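Local coordinates for protein homoserine O-acetyltransferase (Pseudomonas veronii, PDB 5EFZ) that hydrolyses ethyl acetate and related short-chain acetate esters, serving bacterial degradation of small methyl ketones such as 2-butanone, at residues Gly176-Ser181 against Gly276-His281; His183-Thr188 against Lys272-Asp277. All coordinates share one frame; numbering follows the deposited sequence.

Interaction 1 of 2, residues Gly176-Ser181 against Gly276-His281; sequences GTARNS and GDVSRH. With EDO (1,2-ethanediol), chain K; EDO (1,2-ethanediol), chain M.
A single antiparallel beta bridge ties two loops of the alpha/beta-hydrolase fold together at the base of the helical insertion between strands 170-174 and 296-300. The bridged residues R179 and D277 form a non-hydrogen-bonded pair, their CA atoms only 4.2 Å apart, and a backbone bond lies on each side of them. V278 N gives its hydrogen to A178 O at 3.1 Å, nearly straight (164°) and in the carbonyl plane. N180 N reaches G276 O at 2.9 Å, almost along the C=O axis. On the first loop, A178 N and R179 N are taken up by the carboxylate of E316.

Apolar contact is modest: A178 CB meets V278 CG2 at 3.8 Å, beside helix 286-290.

The polar side chains form a chain of hydrogen bonds. R179 and D277 run side by side, each with CG anti to its backbone N, and a bend at chi3 (72°) turns the guanidinium toward S279. R179 NH1 donates to S279 OG at 3.1 Å, close to the guanidinium plane, and also to G284 O. S279 OG donates to D277 OD1 at 2.5 Å, on the syn lone pair. S279 N completes an Asx turn onto the same OD1, from above the carboxylate plane. The S279 hydroxyl thus bridges arginine and aspartate, whose R179 NE and D277 OD1, 4.5 Å apart, are beyond salt-bridge distance.

Two 1,2-ethanediol molecules, probably from the crystallisation liquor, bind the first loop's carbonyls: one donates to R179 O, while the other puts both hydroxyls on N180 O, O2 at 2.8 Å.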
loop_
_atom_site.group_PDB
_atom_site.type_symbol
_atom_site.label_atom_id
_atom_site.label_comp_id
_atom_site.label_asym_id
_atom_site.label_seq_id
_atom_site.Cartn_x
_atom_site.Cartn_y
_atom_site.Cartn_z
ATOM N N GLY A 176 -5.512 -4.562 -14.590
ATOM C CA GLY A 176 -5.269 -3.188 -15.002
ATOM C C GLY A 176 -6.572 -2.496 -15.369
ATOM O O GLY A 176 -7.618 -3.148 -15.533
ATOM N N THR A 177 -6.530 -1.169 -15.496
ATOM C CA THR A 177 -7.753 -0.410 -15.789
ATOM C C THR A 177 -7.643 0.375 -17.088
ATOM O O THR A 177 -6.541 0.578 -17.648
ATOM C CB THR A 177 -8.079 0.588 -14.661
ATOM O OG1 THR A 177 -6.917 1.381 -14.424
ATOM C CG2 THR A 177 -8.444 -0.133 -13.351
ATOM N N ALA A 178 -8.791 0.833 -17.559
ATOM C CA ALA A 178 -8.875 1.585 -18.787
ATOM C C ALA A 178 -8.621 3.078 -18.553
ATOM O O ALA A 178 -8.205 3.776 -19.463
ATOM C CB ALA A 178 -10.258 1.368 -19.444
ATOM N N ARG A 179 -8.916 3.569 -17.352
ATOM C CA ARG A 179 -8.583 4.952 -16.989
ATOM C C ARG A 179 -7.959 4.964 -15.608
ATOM O O ARG A 179 -8.557 4.474 -14.654
ATOM C CB ARG A 179 -9.820 5.865 -16.980
ATOM C CG ARG A 179 -9.470 7.318 -16.547
ATOM C CD ARG A 179 -10.525 8.330 -16.994
ATOM N NE ARG A 179 -11.766 8.216 -16.234
ATOM C CZ ARG A 179 -12.884 8.883 -16.527
ATOM N NH1 ARG A 179 -12.926 9.719 -17.576
ATOM N NH2 ARG A 179 -13.961 8.707 -15.767
ATOM N N ASN A 180 -6.757 5.515 -15.502
ATOM C CA ASN A 180 -5.990 5.363 -14.276
ATOM C C ASN A 180 -6.585 6.190 -13.121
ATOM O O ASN A 180 -7.031 7.341 -13.315
ATOM C CB ASN A 180 -4.524 5.756 -14.540
ATOM C CG ASN A 180 -3.600 5.286 -13.441
ATOM O OD1 ASN A 180 -2.728 6.040 -12.970
ATOM N ND2 ASN A 180 -3.784 4.048 -13.012
ATOM N N SER A 181 -6.583 5.622 -11.914
ATOM C CA SER A 181 -7.170 6.318 -10.754
ATOM C C SER A 181 -6.214 7.310 -10.123
ATOM O O SER A 181 -5.008 7.251 -10.371
ATOM C CB SER A 181 -7.578 5.317 -9.686
ATOM O OG SER A 181 -6.428 4.624 -9.195
ATOM N N GLY A 276 -2.465 6.512 -18.406
ATOM C CA GLY A 276 -3.324 5.630 -19.218
ATOM C C GLY A 276 -4.787 6.068 -19.073
ATOM O O GLY A 276 -5.302 6.147 -17.965
ATOM N N ASP A 277 -5.448 6.377 -20.187
ATOM C CA ASP A 277 -6.785 6.956 -20.150
ATOM C C ASP A 277 -7.456 6.861 -21.528
ATOM O O ASP A 277 -7.224 7.704 -22.388
ATOM C CB ASP A 277 -6.721 8.427 -19.683
ATOM C CG ASP A 277 -8.079 9.091 -19.663
ATOM O OD1 ASP A 277 -9.119 8.402 -19.835
ATOM O OD2 ASP A 277 -8.115 10.321 -19.482
ATOM N N VAL A 278 -8.279 5.834 -21.740
ATOM C CA VAL A 278 -8.943 5.667 -23.038
ATOM C C VAL A 278 -10.018 6.738 -23.251
ATOM O O VAL A 278 -10.500 6.902 -24.371
ATOM C CB VAL A 278 -9.609 4.257 -23.185
ATOM C CG1 VAL A 278 -8.573 3.126 -23.038
ATOM C CG2 VAL A 278 -10.745 4.063 -22.144
ATOM N N SER A 279 -10.435 7.432 -22.187
ATOM C CA SER A 279 -11.470 8.480 -22.344
ATOM C C SER A 279 -10.926 9.732 -23.041
ATOM O O SER A 279 -11.693 10.631 -23.427
ATOM C CB SER A 279 -12.082 8.875 -20.985
ATOM O OG SER A 279 -11.241 9.742 -20.224
ATOM N N ARG A 280 -9.610 9.800 -23.227
ATOM C CA ARG A 280 -9.051 10.854 -24.071
ATOM C C ARG A 280 -9.669 10.819 -25.485
ATOM O O ARG A 280 -9.725 11.834 -26.171
ATOM C CB ARG A 280 -7.522 10.734 -24.143
ATOM C CG ARG A 280 -6.853 11.039 -22.801
ATOM C CD ARG A 280 -5.347 10.789 -22.848
ATOM N NE ARG A 280 -4.662 11.748 -23.716
ATOM C CZ ARG A 280 -4.317 12.981 -23.346
ATOM N NH1 ARG A 280 -4.622 13.434 -22.127
ATOM N NH2 ARG A 280 -3.683 13.763 -24.206
ATOM N N HIS A 281 -10.148 9.656 -25.924
ATOM C CA HIS A 281 -10.821 9.586 -27.226
ATOM C C HIS A 281 -12.207 10.233 -27.251
ATOM O O HIS A 281 -12.747 10.541 -28.330
ATOM C CB HIS A 281 -10.973 8.135 -27.668
ATOM C CG HIS A 281 -9.678 7.463 -27.971
ATOM N ND1 HIS A 281 -9.010 7.645 -29.164
ATOM C CD2 HIS A 281 -8.911 6.632 -27.224
ATOM C CE1 HIS A 281 -7.889 6.946 -29.141
ATOM N NE2 HIS A 281 -7.806 6.320 -27.979
HETATM C C1 EDO K . -4.391 10.123 -14.651
HETATM O O1 EDO K . -4.761 9.626 -13.346
HETATM C C2 EDO K . -5.612 10.184 -15.584
HETATM O O2 EDO K . -6.540 9.079 -15.456
HETATM C C1 EDO M . -10.724 2.877 -12.148
HETATM O O1 EDO M . -9.829 3.979 -12.232
HETATM C C2 EDO M . -12.057 3.284 -12.769
HETATM O O2 EDO M . -11.854 3.881 -14.061
#

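Interaction 2 of 2, residues His183-Thr188 against Lys272-Asp277; sequences HDFLFT and KWQRGD
Beside the active site of this alpha/beta hydrolase, the first turns of helix 182-196 pack against the tail of helix 263-274. The side chain of W273 is about 5 Å from that of S151, the inferred nucleophile, and about 5 Å from a bound acetate, probably from the crystallisation liquor.

The indole is held at its edge and over one face. W273 NE1 donates to D184 OD2 at 3.0 Å, a bent bond (139°) entering above the carboxylate plane. OD2 also lies against the side-chain amide of N180. T188 OG1 sits 3.2 Å above the indole plane, over its centre, and T188 CG2 adds an off-centre CH-pi contact. F187 CE2 approaches W273 CH2 at 3.7 Å, the ring planes almost perpendicular.

Q274 fills the middle of the interface. Its amide is stacked on the F185 ring, the planes 10° apart, with NE2 over the ring centre. Q274 NE2 still donates to F185 O at 3.2 Å, on a lone pair in the carbonyl plane. Q274 OE1 accepts from R275 NH1 at 2.9 Å, from above the carbonyl plane, so that both ends of the amide are engaged. F185 CE2 lies over one face of the R275 guanidinium, toward the rim of that group.

The same helix also meets the dimer partner, H183 NE2 donating to L225 O of the second subunit. With one bond at its edge and a hydroxyl over its face, the indole should be restrained in tilt and rotation, giving a fairly rigid wall near the nucleophile.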
loop_
_atom_site.group_PDB
_atom_site.type_symbol
_atom_site.label_atom_id
_atom_site.label_comp_id
_atom_site.label_asym_id
_atom_site.label_seq_id
_atom_site.Cartn_x
_atom_site.Cartn_y
_atom_site.Cartn_z
ATOM N N HIS A 183 -5.499 7.316 -6.902
ATOM C CA HIS A 183 -4.705 6.552 -5.943
ATOM C C HIS A 183 -3.536 5.870 -6.660
ATOM O O HIS A 183 -2.429 5.792 -6.124
ATOM C CB HIS A 183 -5.596 5.520 -5.206
ATOM C CG HIS A 183 -4.860 4.651 -4.232
ATOM N ND1 HIS A 183 -4.377 3.396 -4.567
ATOM C CD2 HIS A 183 -4.578 4.827 -2.919
ATOM C CE1 HIS A 183 -3.781 2.865 -3.509
ATOM N NE2 HIS A 183 -3.891 3.709 -2.499
ATOM N N ASP A 184 -3.782 5.354 -7.863
ATOM C CA ASP A 184 -2.711 4.659 -8.572
ATOM C C ASP A 184 -1.655 5.674 -9.039
ATOM O O ASP A 184 -0.441 5.403 -9.027
ATOM C CB ASP A 184 -3.286 3.880 -9.754
ATOM C CG ASP A 184 -2.306 2.894 -10.328
ATOM O OD1 ASP A 184 -1.432 2.393 -9.576
ATOM O OD2 ASP A 184 -2.419 2.599 -11.535
ATOM N N PHE A 185 -2.131 6.848 -9.456
ATOM C CA PHE A 185 -1.236 7.933 -9.832
ATOM C C PHE A 185 -0.319 8.331 -8.676
ATOM O O PHE A 185 0.885 8.535 -8.859
ATOM C CB PHE A 185 -2.044 9.148 -10.288
ATOM C CG PHE A 185 -1.198 10.278 -10.848
ATOM C CD1 PHE A 185 -0.579 11.203 -10.003
ATOM C CD2 PHE A 185 -1.088 10.457 -12.222
ATOM C CE1 PHE A 185 0.199 12.252 -10.533
ATOM C CE2 PHE A 185 -0.328 11.505 -12.747
ATOM C CZ PHE A 185 0.319 12.391 -11.908
ATOM N N LEU A 186 -0.888 8.436 -7.475
ATOM C CA LEU A 186 -0.064 8.710 -6.283
ATOM C C LEU A 186 0.984 7.618 -6.000
ATOM O O LEU A 186 2.152 7.911 -5.668
ATOM C CB LEU A 186 -0.968 8.876 -5.063
ATOM C CG LEU A 186 -0.223 9.039 -3.723
ATOM C CD1 LEU A 186 0.512 10.388 -3.661
ATOM C CD2 LEU A 186 -1.230 8.926 -2.576
ATOM N N PHE A 187 0.567 6.352 -6.080
ATOM C CA PHE A 187 1.505 5.254 -5.922
ATOM C C PHE A 187 2.692 5.396 -6.877
ATOM O O PHE A 187 3.847 5.290 -6.488
ATOM C CB PHE A 187 0.785 3.934 -6.193
ATOM C CG PHE A 187 1.695 2.733 -6.258
ATOM C CD1 PHE A 187 2.694 2.544 -5.325
ATOM C CD2 PHE A 187 1.475 1.736 -7.222
ATOM C CE1 PHE A 187 3.520 1.373 -5.377
ATOM C CE2 PHE A 187 2.306 0.591 -7.287
ATOM C CZ PHE A 187 3.312 0.416 -6.368
ATOM N N THR A 188 2.388 5.633 -8.146
ATOM C CA THR A 188 3.458 5.744 -9.129
ATOM C C THR A 188 4.281 7.013 -8.905
ATOM O O THR A 188 5.483 7.009 -9.112
ATOM C CB THR A 188 2.890 5.708 -10.525
ATOM O OG1 THR A 188 2.065 4.519 -10.635
ATOM C CG2 THR A 188 4.055 5.618 -11.540
ATOM N N LYS A 272 4.066 7.075 -18.271
ATOM C CA LYS A 272 3.093 6.540 -19.216
ATOM C C LYS A 272 1.949 5.863 -18.438
ATOM O O LYS A 272 0.763 6.080 -18.705
ATOM C CB LYS A 272 3.770 5.539 -20.150
ATOM C CG LYS A 272 2.845 4.968 -21.227
ATOM C CD LYS A 272 3.514 3.788 -21.966
ATOM C CE LYS A 272 4.916 4.113 -22.498
ATOM N NZ LYS A 272 5.351 2.911 -23.318
ATOM N N TRP A 273 2.351 4.995 -17.518
ATOM C CA TRP A 273 1.425 4.258 -16.657
ATOM C C TRP A 273 0.483 5.226 -15.936
ATOM O O TRP A 273 -0.736 5.014 -15.892
ATOM C CB TRP A 273 2.263 3.413 -15.674
ATOM C CG TRP A 273 1.589 2.766 -14.473
ATOM C CD1 TRP A 273 0.247 2.555 -14.237
ATOM C CD2 TRP A 273 2.287 2.261 -13.325
ATOM N NE1 TRP A 273 0.085 1.945 -12.983
ATOM C CE2 TRP A 273 1.325 1.755 -12.421
ATOM C CE3 TRP A 273 3.640 2.206 -12.977
ATOM C CZ2 TRP A 273 1.685 1.190 -11.179
ATOM C CZ3 TRP A 273 3.996 1.651 -11.737
ATOM C CH2 TRP A 273 3.018 1.149 -10.864
ATOM N N GLN A 274 1.038 6.293 -15.362
ATOM C CA GLN A 274 0.214 7.273 -14.643
ATOM C C GLN A 274 -0.945 7.848 -15.455
ATOM O O GLN A 274 -1.960 8.274 -14.902
ATOM C CB GLN A 274 1.087 8.455 -14.197
ATOM C CG GLN A 274 1.944 8.158 -12.985
ATOM C CD GLN A 274 2.715 9.387 -12.533
ATOM O OE1 GLN A 274 3.355 10.064 -13.352
ATOM N NE2 GLN A 274 2.646 9.702 -11.227
ATOM N N ARG A 275 -0.754 7.918 -16.764
ATOM C CA ARG A 275 -1.676 8.679 -17.622
ATOM C C ARG A 275 -2.528 7.836 -18.554
ATOM O O ARG A 275 -3.264 8.391 -19.371
ATOM C CB ARG A 275 -0.868 9.697 -18.423
ATOM C CG ARG A 275 -0.500 10.921 -17.561
ATOM C CD ARG A 275 0.725 11.642 -18.057
ATOM N NE ARG A 275 1.104 12.682 -17.087
ATOM C CZ ARG A 275 1.860 12.449 -16.012
ATOM N NH1 ARG A 275 2.343 11.231 -15.771
ATOM N NH2 ARG A 275 2.121 13.433 -15.166
ATOM N N GLY A 276 -2.465 6.512 -18.406
ATOM C CA GLY A 276 -3.324 5.630 -19.218
ATOM C C GLY A 276 -4.787 6.068 -19.073
ATOM O O GLY A 276 -5.302 6.147 -17.965
ATOM N N ASP A 277 -5.448 6.377 -20.187
ATOM C CA ASP A 277 -6.785 6.956 -20.150
ATOM C C ASP A 277 -7.456 6.861 -21.528
ATOM O O ASP A 277 -7.224 7.704 -22.388
ATOM C CB ASP A 277 -6.721 8.427 -19.683
ATOM C CG ASP A 277 -8.079 9.091 -19.663
ATOM O OD1 ASP A 277 -9.119 8.402 -19.835
ATOM O OD2 ASP A 277 -8.115 10.321 -19.482
#

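Both interactions join the start of the helical insertion to its end, and they run on from one another: their centres are 9 Å apart, and G276 and D277 belong to both. Interaction 1, only partly buried, lies where the insertion meets the sheet domain; its chemistry is chiefly main-chain bonding backed by a short chain of polar side chains. Interaction 2 is buried, lies between two helices and relies on aromatic faces, an amide stack and two side-chain hydrogen bonds. N180 connects them, since its backbone N serves the bridge of 176-181 with 276-281 while its side chain reaches D184 and Q274. Of the two, 183-188 against 272-277 comes closer to S151, the inferred nucleophile.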